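Local coordinates for cupin 2 conserved barrel domain protein (Leptotrichia buccalis, PDB 3RNS) that is of unknown function but carries a conserved cupin barrel domain, a double-stranded beta-helix fold built here from antiparallel sheets, at residues Glu8-Ile13 against Asp189-Ile194; Glu133-Gln138 against Asn217-Leu222; Ile142-Leu147 against Val154-Ser159; Gly184-Asp189 against His209-Glu214. All coordinates share one frame; numbering follows the deposited sequence. Where two conformers were deposited one is given.

Contact 1. Residues Glu8-Ile13 against Asp189-Ile194; sequences EVAKPI and DGKPFI
The ring of F193 presents one face to the backbone of A10 and K11. A10 O sits 3.6 Å above the F193 ring plane, offset toward the rim, and K11 N lies over the same face. P12 approaches the ring obliquely, with its CD 3.9 Å from F193 CD2. This is a surface contact of the cupin barrel. A10-P12 runs nearly parallel (17°) to K191-I194, part of strand 191-196, an outermost strand of its four-stranded sheet. F193 has CG between its backbone N and carbonyl carbon (chi1 54°), which starts the ring off toward the A10-K11 backbone. Beyond the contact, F193 also touches Y186 and A201. A10 hydrogen-bonds V202 through its backbone, so the loop is held to strand 199-203 as well. P12 CB rests 3.5 Å from I194 O. K191 bends at chi3 and reaches across to the loop backbone. A10 O therefore meets both the face of F193 and an ammonium group. The one hydrogen bond between the segments runs from K191 NZ to A10 O at 2.8 Å, with the donor tilted 17° from the carbonyl plane.

Contact 2. Residues Glu133-Gln138 against Asn217-Leu222; sequences EVVEYQ and NFKMLL
The Y137 ring is sandwiched between N217 and K219, which reach it from opposite faces. N217 CB lies 3.7 Å from the centroid of the Y137 ring, a CH-pi contact over one face. K219 CE makes the matching CH-pi contact over the other face, also 3.7 Å from the Y137 centroid. Both side chains cross Y137 obliquely, and the N217 amide plane is turned 45° from the ring. F218 O lies at the ring edge, near its plane. The K219 chain is extended beyond CG and carries NZ over the same face of the ring as CE to the loop backbone. There K219 NZ gives a 2.8 Å hydrogen bond to V135 O, nearly along the C=O axis. V135 CG2 packs on K219 CD at 4.2 Å. V135 and Y137 of the loop thus pack on N217-K219, at the start of strand 218-225 of the cupin barrel. Outside the contact, Y137 OH bonds D181 OD2 and N217 OD1 accepts from K162 N. K219 NZ has a further backbone acceptor in A132 O, and a water links it to Y137 N. K219 NZ also stands 4.7 Å from the Y137 centroid, a cation-pi contact. The buried lysine is therefore met by carbonyl oxygens, a water and a ring face, which would be expected to stabilise its positive charge.

Contact 3. Residues Ile142-Leu147 against Val154-Ser159; sequences IVSKNL and VMTIMS
V143 and S159 form a hydrogen-bonded pair at one end of this antiparallel beta hairpin, and K145 and I157 form the next. Each pair has two backbone bonds. V143 N meets S159 O at 2.9 Å, and the other three are alike. L147 N adds a 2.7 Å bond to M155 O. The tight part lies at buried I157 and S159, where loop 133-138 meets them. S159 OG lies 3.4 Å from V143 CB and bonds E136 O. At the corner of the chain, L147 CG comes 4.0 Å from I157 CG2 in the conformer given. The other face is more open on the 142-147 side, where S144 and N146 are exposed. N146 has CG anti to its backbone N (chi1 -178°), and from there ND2 gives a 3.0 Å hydrogen bond to T156 OG1, which lies in the amide plane. A second goes to V148 O. The N146 and T156 side chains cross at about a right angle. Selenomethionine M158, on the face of S144, bends at chi3, and its CE touches I142 CG2 at 3.6 Å. Strand 142-150 is an outermost strand of its six-stranded sheet. Strand 153-160 lies between it and strand 218-225, with T156-L222 and M158-M220 backbone hydrogen bonds.

Contact 4. Residues Gly184-Asp189 against His209-Glu214; sequences GKYYVD and HAVEAE
K185 and E212 each place CG anti to the backbone N (chi1 179° for K185), while Y187 has CG anti to its carbonyl carbon (chi1 -59°). All three side chains start out on the same face of the sheet, and their polar ends meet there. The Y187 ring and the E212 carboxylate are nearly coplanar, 16° apart. Y187 OH donates to E212 OE1 at 2.7 Å. OE1 is met nearly along its C-O axis and lies at the edge of the Y187 ring, near its plane. K185 NZ donates in turn to Y187 OH at 2.9 Å. K185 NZ also forms a 3.0 Å salt bridge with E214 OE2, which it meets from above the carboxylate plane. The phenol oxygen thus accepts from the lysine and donates to E212. The nearby K185 charge would probably favour the ionised form of both glutamates. Below these groups lie the paired strands 183-188 and 209-212, neighbours in the four-stranded antiparallel sheet of the cupin barrel. K185 with E212 and Y187 with A210 are hydrogen-bonded pairs, and Y187 N reaches A210 O at 2.8 Å. The opposite face carries Y186, V211, V188 and H209. Y186 and V211 lie side by side, and V211 CG2 sits 3.7 Å from the Y186 centroid in a CH-pi contact. F218 touches both residues. V188 CG2 packs against H209 CB at 4.2 Å, and the H209 ring meets H169 edge-to-face.

Contacts 2 and 3 adjoin in the six-stranded sheet, where strands 218-225 and 153-160 are neighbours. Contact 2 is buried, and contact 3 is partly buried. Loop 133-138 of contact 2 meets both strands of contact 3. Contacts 1 and 4 adjoin in the four-stranded sheet and share D189; a backbone hydrogen bond joins F193 and Y186. Contact 1 is a surface contact and contact 4 is partly buried. F218 and M220 of contact 2 meet Y186 of contact 4, joining the two sheets. Contacts 3 and 4 are paired strands with regular backbone bonds. Contacts 1 and 2 instead hold loops to strands, each with a strand lysine bonded to a loop carbonyl. The ring comes from the strand in contact 1 and from the loop in contact 2, where it also meets the lysine.

Contact 1. Residues Glu8-Ile13 against Asp189-Ile194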
loop_
_atom_site.group_PDB
_atom_site.type_symbol
_atom_site.label_atom_id
_atom_site.label_comp_id
_atom_site.label_asym_id
_atom_site.label_seq_id
_atom_site.Cartn_x
_atom_site.Cartn_y
_atom_site.Cartn_z
ATOM N N GLU A 8 9.371 9.592 -7.615
ATOM C CA GLU A 8 10.324 8.912 -8.482
ATOM C C GLU A 8 10.033 7.404 -8.614
ATOM O O GLU A 8 9.718 6.754 -7.614
ATOM C CB GLU A 8 11.740 9.104 -7.932
ATOM C CG GLU A 8 12.488 10.283 -8.576
ATOM C CD GLU A 8 13.947 10.312 -8.146
ATOM O OE1 GLU A 8 14.858 10.282 -9.019
ATOM O OE2 GLU A 8 14.164 10.325 -6.913
ATOM N N VAL A 9 10.134 6.873 -9.835
ATOM C CA VAL A 9 9.980 5.467 -10.112
ATOM C C VAL A 9 11.285 4.681 -9.972
ATOM O O VAL A 9 12.366 5.248 -9.968
ATOM C CB VAL A 9 9.328 5.258 -11.492
ATOM C CG1 VAL A 9 8.082 6.112 -11.553
ATOM C CG2 VAL A 9 10.308 5.599 -12.692
ATOM N N ALA A 10 11.152 3.361 -9.791
ATOM C CA ALA A 10 12.258 2.417 -9.833
ATOM C C ALA A 10 13.297 2.760 -8.769
ATOM O O ALA A 10 14.500 2.646 -9.023
ATOM C CB ALA A 10 12.894 2.380 -11.244
ATOM N N LYS A 11 12.815 3.170 -7.596
ATOM C CA LYS A 11 13.657 3.633 -6.503
ATOM C C LYS A 11 12.977 3.311 -5.155
ATOM O O LYS A 11 11.775 3.552 -5.009
ATOM C CB LYS A 11 13.844 5.144 -6.655
ATOM C CG LYS A 11 14.411 5.876 -5.452
ATOM C CD LYS A 11 14.611 7.378 -5.714
ATOM C CE LYS A 11 15.978 7.685 -6.366
ATOM N NZ LYS A 11 16.090 7.422 -7.868
ATOM N N PRO A 12 13.726 2.773 -4.176
ATOM C CA PRO A 12 13.122 2.511 -2.846
ATOM C C PRO A 12 12.886 3.824 -2.123
ATOM O O PRO A 12 13.734 4.677 -2.176
ATOM C CB PRO A 12 14.174 1.688 -2.126
ATOM C CG PRO A 12 15.441 2.060 -2.771
ATOM C CD PRO A 12 15.113 2.294 -4.240
ATOM N N ILE A 13 11.711 3.967 -1.522
ATOM C CA ILE A 13 11.307 5.137 -0.777
ATOM C C ILE A 13 10.704 4.691 0.534
ATOM O O ILE A 13 9.850 3.795 0.556
ATOM C CB ILE A 13 10.197 5.961 -1.542
ATOM C CG1 ILE A 13 10.716 6.384 -2.924
ATOM C CG2 ILE A 13 9.782 7.228 -0.696
ATOM C CD1 ILE A 13 9.624 6.615 -3.986
ATOM N N ASP A 189 13.405 -2.553 -16.018
ATOM C CA ASP A 189 14.133 -2.456 -17.284
ATOM C C ASP A 189 15.609 -2.851 -17.057
ATOM O O ASP A 189 16.528 -2.103 -17.377
ATOM C CB ASP A 189 13.997 -1.034 -17.801
ATOM C CG ASP A 189 14.266 -0.910 -19.287
ATOM O OD1 ASP A 189 14.414 -1.940 -19.987
ATOM O OD2 ASP A 189 14.321 0.260 -19.746
ATOM N N GLY A 190 15.810 -4.012 -16.432
ATOM C CA GLY A 190 17.151 -4.493 -16.112
ATOM C C GLY A 190 17.887 -3.857 -14.937
ATOM O O GLY A 190 18.857 -4.435 -14.458
ATOM N N LYS A 191 17.445 -2.710 -14.442
ATOM C CA LYS A 191 18.114 -2.088 -13.310
ATOM C C LYS A 191 17.655 -2.591 -11.922
ATOM O O LYS A 191 16.503 -2.468 -11.608
ATOM C CB LYS A 191 17.887 -0.624 -13.342
ATOM C CG LYS A 191 18.616 0.057 -12.255
ATOM C CD LYS A 191 18.054 1.396 -12.095
ATOM C CE LYS A 191 16.893 1.399 -11.148
ATOM N NZ LYS A 191 16.366 2.770 -11.131
ATOM N N PRO A 192 18.589 -3.101 -11.091
ATOM C CA PRO A 192 18.323 -3.681 -9.762
ATOM C C PRO A 192 18.303 -2.682 -8.598
ATOM O O PRO A 192 18.997 -1.670 -8.619
ATOM C CB PRO A 192 19.478 -4.660 -9.570
ATOM C CG PRO A 192 20.530 -4.240 -10.551
ATOM C CD PRO A 192 20.033 -3.109 -11.375
ATOM N N PHE A 193 17.455 -2.943 -7.614
ATOM C CA PHE A 193 17.428 -2.150 -6.408
ATOM C C PHE A 193 16.714 -2.978 -5.363
ATOM O O PHE A 193 15.849 -3.842 -5.678
ATOM C CB PHE A 193 16.763 -0.775 -6.633
ATOM C CG PHE A 193 15.380 -0.845 -7.230
ATOM C CD1 PHE A 193 15.202 -0.942 -8.579
ATOM C CD2 PHE A 193 14.279 -0.785 -6.426
ATOM C CE1 PHE A 193 13.932 -1.018 -9.126
ATOM C CE2 PHE A 193 13.008 -0.823 -6.949
ATOM C CZ PHE A 193 12.833 -0.973 -8.312
ATOM N N ILE A 194 17.157 -2.790 -4.134
ATOM C CA ILE A 194 16.631 -3.508 -3.023
ATOM C C ILE A 194 15.560 -2.645 -2.386
ATOM O O ILE A 194 15.772 -1.431 -2.148
ATOM C CB ILE A 194 17.689 -3.727 -1.923
ATOM C CG1 ILE A 194 18.906 -4.452 -2.475
ATOM C CG2 ILE A 194 17.036 -4.417 -0.719
ATOM C CD1 ILE A 194 18.607 -5.675 -3.141
#

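Contact 2. Residues Glu133-Gln138 against Asn217-Leu222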
loop_
_atom_site.group_PDB
_atom_site.type_symbol
_atom_site.label_atom_id
_atom_site.label_comp_id
_atom_site.label_asym_id
_atom_site.label_seq_id
_atom_site.Cartn_x
_atom_site.Cartn_y
_atom_site.Cartn_z
ATOM N N GLU A 133 0.379 -11.294 7.886
ATOM C CA GLU A 133 -0.023 -12.583 8.434
ATOM C C GLU A 133 -1.036 -13.333 7.557
ATOM O O GLU A 133 -1.312 -14.481 7.782
ATOM C CB GLU A 133 -0.526 -12.424 9.858
ATOM C CG GLU A 133 0.367 -13.128 10.905
ATOM C CD GLU A 133 1.644 -12.355 11.325
ATOM O OE1 GLU A 133 2.536 -13.026 11.909
ATOM O OE2 GLU A 133 1.758 -11.107 11.101
ATOM N N VAL A 134 -1.539 -12.706 6.517
ATOM C CA VAL A 134 -2.536 -13.356 5.667
ATOM C C VAL A 134 -1.924 -14.356 4.673
ATOM O O VAL A 134 -2.603 -15.256 4.175
ATOM C CB VAL A 134 -3.388 -12.238 4.988
ATOM C CG1 VAL A 134 -3.511 -12.420 3.504
ATOM C CG2 VAL A 134 -4.711 -12.141 5.675
ATOM N N VAL A 135 -0.648 -14.182 4.365
ATOM C CA VAL A 135 0.077 -15.154 3.574
ATOM C C VAL A 135 1.222 -15.713 4.391
ATOM O O VAL A 135 2.007 -14.975 4.982
ATOM C CB VAL A 135 0.704 -14.560 2.259
ATOM C CG1 VAL A 135 -0.296 -14.623 1.126
ATOM C CG2 VAL A 135 1.326 -13.130 2.479
ATOM N N GLU A 136 1.377 -17.010 4.313
ATOM C CA GLU A 136 2.458 -17.680 4.957
ATOM C C GLU A 136 3.651 -17.843 4.008
ATOM O O GLU A 136 3.482 -17.979 2.799
ATOM C CB GLU A 136 1.926 -19.068 5.375
ATOM C CG GLU A 136 2.683 -19.661 6.498
ATOM C CD GLU A 136 1.946 -20.826 7.146
ATOM O OE1 GLU A 136 1.584 -21.784 6.420
ATOM O OE2 GLU A 136 1.736 -20.742 8.387
ATOM N N TYR A 137 4.857 -17.869 4.541
ATOM C CA TYR A 137 5.971 -18.466 3.813
ATOM C C TYR A 137 5.806 -20.000 3.591
ATOM O O TYR A 137 5.362 -20.750 4.498
ATOM C CB TYR A 137 7.305 -18.196 4.521
ATOM C CG TYR A 137 7.716 -16.748 4.553
ATOM C CD1 TYR A 137 7.927 -16.038 3.378
ATOM C CD2 TYR A 137 7.943 -16.096 5.751
ATOM C CE1 TYR A 137 8.264 -14.727 3.404
ATOM C CE2 TYR A 137 8.338 -14.770 5.780
ATOM C CZ TYR A 137 8.505 -14.107 4.604
ATOM O OH TYR A 137 8.860 -12.801 4.604
ATOM N N GLN A 138 6.154 -20.458 2.389
ATOM C CA GLN A 138 6.258 -21.870 2.072
ATOM C C GLN A 138 7.558 -22.107 1.316
ATOM O O GLN A 138 7.908 -21.387 0.387
ATOM C CB GLN A 138 5.046 -22.339 1.271
ATOM C CG GLN A 138 3.697 -22.171 2.063
ATOM C CD GLN A 138 2.452 -22.662 1.323
ATOM O OE1 GLN A 138 2.505 -23.581 0.520
ATOM N NE2 GLN A 138 1.311 -22.034 1.613
ATOM N N ASN A 217 13.849 -14.468 2.654
ATOM C CA ASN A 217 12.422 -14.493 2.383
ATOM C C ASN A 217 11.833 -13.093 2.472
ATOM O O ASN A 217 12.270 -12.278 3.264
ATOM C CB ASN A 217 11.653 -15.371 3.370
ATOM C CG ASN A 217 12.198 -16.813 3.522
ATOM O OD1 ASN A 217 12.827 -17.396 2.648
ATOM N ND2 ASN A 217 11.879 -17.398 4.667
ATOM N N PHE A 218 10.834 -12.782 1.654
ATOM C CA PHE A 218 10.159 -11.498 1.804
ATOM C C PHE A 218 8.680 -11.578 1.485
ATOM O O PHE A 218 8.201 -12.516 0.835
ATOM C CB PHE A 218 10.903 -10.359 1.022
ATOM C CG PHE A 218 10.551 -10.258 -0.426
ATOM C CD1 PHE A 218 9.620 -9.348 -0.848
ATOM C CD2 PHE A 218 11.153 -11.079 -1.377
ATOM C CE1 PHE A 218 9.263 -9.269 -2.177
ATOM C CE2 PHE A 218 10.833 -10.984 -2.708
ATOM C CZ PHE A 218 9.852 -10.071 -3.118
ATOM N N LYS A 219 7.940 -10.593 1.972
ATOM C CA LYS A 219 6.534 -10.426 1.610
ATOM C C LYS A 219 6.316 -9.001 1.080
ATOM O O LYS A 219 6.974 -8.033 1.523
ATOM C CB LYS A 219 5.614 -10.663 2.848
ATOM C CG LYS A 219 5.616 -12.050 3.371
ATOM C CD LYS A 219 4.805 -12.184 4.654
ATOM C CE LYS A 219 4.950 -13.532 5.221
ATOM N NZ LYS A 219 4.115 -13.700 6.407
HETATM N N MSE A 220 5.383 -8.878 0.149
HETATM C CA MSE A 220 5.012 -7.604 -0.389
HETATM C C MSE A 220 3.522 -7.483 -0.679
HETATM O O MSE A 220 2.819 -8.459 -0.928
HETATM C CB MSE A 220 5.762 -7.399 -1.707
HETATM C CG MSE A 220 5.559 -8.569 -2.710
HETATM SE SE MSE A 220 6.100 -8.117 -4.591
HETATM C CE MSE A 220 4.639 -6.991 -4.966
ATOM N N LEU A 221 3.058 -6.255 -0.643
ATOM C CA LEU A 221 1.784 -5.850 -1.148
ATOM C C LEU A 221 1.993 -5.131 -2.480
ATOM O O LEU A 221 2.835 -4.204 -2.602
ATOM C CB LEU A 221 1.109 -4.889 -0.161
ATOM C CG LEU A 221 -0.135 -4.070 -0.591
ATOM C CD1 LEU A 221 -1.382 -4.979 -0.848
ATOM C CD2 LEU A 221 -0.388 -2.943 0.468
ATOM N N LEU A 222 1.189 -5.504 -3.453
ATOM C CA LEU A 222 1.210 -4.900 -4.793
ATOM C C LEU A 222 -0.100 -4.178 -5.036
ATOM O O LEU A 222 -1.191 -4.779 -4.909
ATOM C CB LEU A 222 1.387 -5.987 -5.869
ATOM C CG LEU A 222 1.239 -5.518 -7.355
ATOM C CD1 LEU A 222 2.454 -4.675 -7.745
ATOM C CD2 LEU A 222 1.043 -6.669 -8.348
HETATM O O HOH W 1 4.650 -16.783 7.321
#

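Contact 3. Residues Ile142-Leu147 against Val154-Ser159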
loop_
_atom_site.group_PDB
_atom_site.type_symbol
_atom_site.label_atom_id
_atom_site.label_comp_id
_atom_site.label_asym_id
_atom_site.label_seq_id
_atom_site.Cartn_x
_atom_site.Cartn_y
_atom_site.Cartn_z
ATOM N N ILE A 142 6.254 -19.283 -4.039
ATOM C CA ILE A 142 5.612 -17.949 -4.003
ATOM C C ILE A 142 4.132 -18.196 -3.730
ATOM O O ILE A 142 3.516 -19.048 -4.389
ATOM C CB ILE A 142 5.737 -17.234 -5.328
ATOM C CG1 ILE A 142 7.208 -17.049 -5.702
ATOM C CG2 ILE A 142 5.009 -15.831 -5.309
ATOM C CD1 ILE A 142 7.486 -16.315 -7.072
ATOM N N VAL A 143 3.600 -17.561 -2.693
ATOM C CA VAL A 143 2.181 -17.698 -2.339
ATOM C C VAL A 143 1.568 -16.357 -2.581
ATOM O O VAL A 143 2.066 -15.352 -2.065
ATOM C CB VAL A 143 1.963 -18.045 -0.855
ATOM C CG1 VAL A 143 0.440 -18.225 -0.587
ATOM C CG2 VAL A 143 2.787 -19.297 -0.501
ATOM N N SER A 144 0.516 -16.318 -3.384
ATOM C CA SER A 144 -0.115 -15.041 -3.758
ATOM C C SER A 144 -1.610 -15.089 -3.396
ATOM O O SER A 144 -2.272 -16.078 -3.628
ATOM C CB SER A 144 0.130 -14.766 -5.257
ATOM O OG SER A 144 -0.810 -13.897 -5.893
ATOM N N LYS A 145 -2.122 -14.026 -2.776
ATOM C CA LYS A 145 -3.535 -13.912 -2.418
ATOM C C LYS A 145 -4.016 -12.566 -2.918
ATOM O O LYS A 145 -3.523 -11.499 -2.469
ATOM C CB LYS A 145 -3.744 -13.909 -0.919
ATOM C CG LYS A 145 -3.757 -15.199 -0.223
ATOM C CD LYS A 145 -4.783 -15.192 0.940
ATOM C CE LYS A 145 -4.668 -16.495 1.752
ATOM N NZ LYS A 145 -4.718 -16.225 3.217
ATOM N N ASN A 146 -4.930 -12.613 -3.863
ATOM C CA ASN A 146 -5.531 -11.430 -4.403
ATOM C C ASN A 146 -6.524 -10.836 -3.429
ATOM O O ASN A 146 -7.361 -11.538 -2.922
ATOM C CB ASN A 146 -6.289 -11.730 -5.673
ATOM C CG ASN A 146 -6.870 -10.500 -6.251
ATOM O OD1 ASN A 146 -8.070 -10.380 -6.358
ATOM N ND2 ASN A 146 -6.013 -9.521 -6.557
ATOM N N LEU A 147 -6.417 -9.537 -3.174
ATOM C CA LEU A 147 -7.321 -8.837 -2.247
ATOM C C LEU A 147 -8.436 -8.158 -3.012
ATOM O O LEU A 147 -9.594 -8.301 -2.643
ATOM C CB LEU A 147 -6.559 -7.804 -1.425
ATOM C CG LEU A 147 -5.453 -8.395 -0.546
ATOM C CD1 LEU A 147 -4.691 -7.280 0.136
ATOM C CD2 LEU A 147 -6.076 -9.335 0.444
ATOM N N VAL A 154 -6.018 -3.398 -8.862
ATOM C CA VAL A 154 -5.682 -4.750 -8.434
ATOM C C VAL A 154 -4.754 -4.667 -7.241
ATOM O O VAL A 154 -3.737 -3.916 -7.280
ATOM C CB VAL A 154 -5.042 -5.580 -9.591
ATOM C CG1 VAL A 154 -4.604 -6.990 -9.121
ATOM C CG2 VAL A 154 -6.007 -5.651 -10.749
HETATM N N MSE A 155 -5.105 -5.379 -6.162
HETATM C CA MSE A 155 -4.247 -5.441 -4.980
HETATM C C MSE A 155 -4.026 -6.886 -4.600
HETATM O O MSE A 155 -4.971 -7.665 -4.494
HETATM C CB MSE A 155 -4.831 -4.667 -3.774
HETATM C CG MSE A 155 -5.062 -3.174 -4.046
HETATM SE SE MSE A 155 -5.940 -2.212 -2.588
HETATM C CE MSE A 155 -4.520 -2.272 -1.263
ATOM N N THR A 156 -2.773 -7.224 -4.386
ATOM C CA THR A 156 -2.388 -8.584 -4.130
ATOM C C THR A 156 -1.284 -8.610 -3.111
ATOM O O THR A 156 -0.405 -7.722 -3.126
ATOM C CB THR A 156 -1.907 -9.198 -5.465
ATOM O OG1 THR A 156 -3.032 -9.259 -6.358
ATOM C CG2 THR A 156 -1.360 -10.604 -5.271
ATOM N N ILE A 157 -1.325 -9.592 -2.206
ATOM C CA ILE A 157 -0.250 -9.816 -1.262
ATOM C C ILE A 157 0.495 -11.105 -1.625
ATOM O O ILE A 157 -0.140 -12.098 -2.002
ATOM C CB ILE A 157 -0.799 -9.829 0.231
ATOM C CG1 ILE A 157 0.198 -10.447 1.203
ATOM C CG2 ILE A 157 -2.136 -10.518 0.374
ATOM C CD1 ILE A 157 1.274 -9.484 1.587
HETATM N N MSE A 158 1.819 -11.100 -1.481
HETATM C CA MSE A 158 2.635 -12.253 -1.892
HETATM C C MSE A 158 3.745 -12.525 -0.923
HETATM O O MSE A 158 4.309 -11.589 -0.371
HETATM C CB MSE A 158 3.256 -12.022 -3.276
HETATM C CG MSE A 158 2.276 -11.374 -4.294
HETATM SE SE MSE A 158 3.110 -11.126 -6.080
HETATM C CE MSE A 158 3.361 -12.927 -6.568
ATOM N N SER A 159 4.033 -13.801 -0.693
ATOM C CA SER A 159 5.239 -14.230 0.035
ATOM C C SER A 159 6.172 -14.954 -0.928
ATOM O O SER A 159 5.702 -15.720 -1.820
ATOM C CB SER A 159 4.895 -15.132 1.228
ATOM O OG SER A 159 4.364 -16.391 0.797
#

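Contact 4. Residues Gly184-Asp189 against His209-Glu214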
loop_
_atom_site.group_PDB
_atom_site.type_symbol
_atom_site.label_atom_id
_atom_site.label_comp_id
_atom_site.label_asym_id
_atom_site.label_seq_id
_atom_site.Cartn_x
_atom_site.Cartn_y
_atom_site.Cartn_z
ATOM N N GLY A 184 13.390 -7.405 -0.608
ATOM C CA GLY A 184 13.291 -7.950 -1.956
ATOM C C GLY A 184 14.140 -7.206 -2.939
ATOM O O GLY A 184 14.454 -6.019 -2.745
ATOM N N LYS A 185 14.575 -7.912 -3.965
ATOM C CA LYS A 185 15.386 -7.314 -4.999
ATOM C C LYS A 185 14.546 -7.130 -6.237
ATOM O O LYS A 185 14.075 -8.110 -6.847
ATOM C CB LYS A 185 16.587 -8.159 -5.309
ATOM C CG LYS A 185 17.438 -7.544 -6.402
ATOM C CD LYS A 185 18.839 -8.101 -6.314
ATOM C CE LYS A 185 19.743 -7.653 -7.447
ATOM N NZ LYS A 185 20.649 -8.789 -7.843
ATOM N N TYR A 186 14.301 -5.889 -6.598
ATOM C CA TYR A 186 13.472 -5.599 -7.770
ATOM C C TYR A 186 14.307 -5.142 -8.938
ATOM O O TYR A 186 15.442 -4.720 -8.773
ATOM C CB TYR A 186 12.442 -4.532 -7.446
ATOM C CG TYR A 186 11.386 -4.995 -6.506
ATOM C CD1 TYR A 186 10.138 -5.381 -6.972
ATOM C CD2 TYR A 186 11.626 -5.054 -5.138
ATOM C CE1 TYR A 186 9.159 -5.803 -6.090
ATOM C CE2 TYR A 186 10.667 -5.509 -4.272
ATOM C CZ TYR A 186 9.442 -5.858 -4.739
ATOM O OH TYR A 186 8.465 -6.297 -3.858
ATOM N N TYR A 187 13.778 -5.344 -10.140
ATOM C CA TYR A 187 14.411 -4.865 -11.335
ATOM C C TYR A 187 13.382 -4.111 -12.151
ATOM O O TYR A 187 12.211 -4.550 -12.274
ATOM C CB TYR A 187 14.958 -5.994 -12.196
ATOM C CG TYR A 187 15.989 -6.913 -11.553
ATOM C CD1 TYR A 187 17.354 -6.797 -11.830
ATOM C CD2 TYR A 187 15.588 -7.926 -10.712
ATOM C CE1 TYR A 187 18.271 -7.677 -11.254
ATOM C CE2 TYR A 187 16.473 -8.782 -10.143
ATOM C CZ TYR A 187 17.814 -8.667 -10.408
ATOM O OH TYR A 187 18.658 -9.586 -9.770
ATOM N N VAL A 188 13.804 -2.978 -12.705
ATOM C CA VAL A 188 12.976 -2.250 -13.671
ATOM C C VAL A 188 13.843 -2.015 -14.886
ATOM O O VAL A 188 14.886 -1.385 -14.776
ATOM C CB VAL A 188 12.434 -0.900 -13.107
ATOM C CG1 VAL A 188 11.801 -0.031 -14.244
ATOM C CG2 VAL A 188 11.393 -1.174 -12.011
ATOM N N ASP A 189 13.405 -2.553 -16.018
ATOM C CA ASP A 189 14.133 -2.456 -17.284
ATOM C C ASP A 189 15.609 -2.851 -17.057
ATOM O O ASP A 189 16.528 -2.103 -17.377
ATOM C CB ASP A 189 13.997 -1.034 -17.801
ATOM C CG ASP A 189 14.266 -0.910 -19.287
ATOM O OD1 ASP A 189 14.414 -1.940 -19.987
ATOM O OD2 ASP A 189 14.321 0.260 -19.746
ATOM N N HIS A 209 9.502 -5.330 -15.599
ATOM C CA HIS A 209 10.060 -5.422 -14.235
ATOM C C HIS A 209 10.129 -6.899 -13.811
ATOM O O HIS A 209 9.497 -7.790 -14.424
ATOM C CB HIS A 209 9.252 -4.570 -13.220
ATOM C CG HIS A 209 7.795 -4.910 -13.179
ATOM N ND1 HIS A 209 6.819 -4.072 -13.672
ATOM C CD2 HIS A 209 7.149 -6.015 -12.734
ATOM C CE1 HIS A 209 5.633 -4.636 -13.514
ATOM N NE2 HIS A 209 5.806 -5.817 -12.951
ATOM N N ALA A 210 10.886 -7.143 -12.756
ATOM C CA ALA A 210 11.061 -8.480 -12.192
ATOM C C ALA A 210 11.405 -8.316 -10.714
ATOM O O ALA A 210 11.728 -7.235 -10.235
ATOM C CB ALA A 210 12.188 -9.234 -12.941
ATOM N N VAL A 211 11.338 -9.420 -10.001
ATOM C CA VAL A 211 11.623 -9.457 -8.572
ATOM C C VAL A 211 12.205 -10.796 -8.185
ATOM O O VAL A 211 11.915 -11.827 -8.803
ATOM C CB VAL A 211 10.368 -9.153 -7.715
ATOM C CG1 VAL A 211 9.302 -10.138 -7.902
ATOM C CG2 VAL A 211 10.710 -9.075 -6.264
ATOM N N GLU A 212 13.028 -10.775 -7.158
ATOM C CA GLU A 212 13.706 -11.942 -6.703
ATOM C C GLU A 212 13.892 -11.844 -5.200
ATOM O O GLU A 212 14.254 -10.760 -4.679
ATOM C CB GLU A 212 15.027 -11.954 -7.462
ATOM C CG GLU A 212 16.029 -12.905 -7.038
ATOM C CD GLU A 212 17.370 -12.767 -7.840
ATOM O OE1 GLU A 212 17.553 -11.811 -8.657
ATOM O OE2 GLU A 212 18.245 -13.641 -7.615
ATOM N N ALA A 213 13.657 -12.948 -4.498
ATOM C CA ALA A 213 14.036 -13.059 -3.086
ATOM C C ALA A 213 15.514 -13.443 -3.038
ATOM O O ALA A 213 15.885 -14.603 -2.925
ATOM C CB ALA A 213 13.135 -14.116 -2.350
ATOM N N GLU A 214 16.379 -12.458 -3.150
ATOM C CA GLU A 214 17.791 -12.720 -3.388
ATOM C C GLU A 214 18.539 -13.195 -2.131
ATOM O O GLU A 214 19.190 -14.185 -2.175
ATOM C CB GLU A 214 18.456 -11.443 -3.910
ATOM C CG GLU A 214 19.943 -11.611 -4.246
ATOM C CD GLU A 214 20.686 -10.256 -4.378
ATOM O OE1 GLU A 214 20.436 -9.304 -3.569
ATOM O OE2 GLU A 214 21.522 -10.160 -5.301
#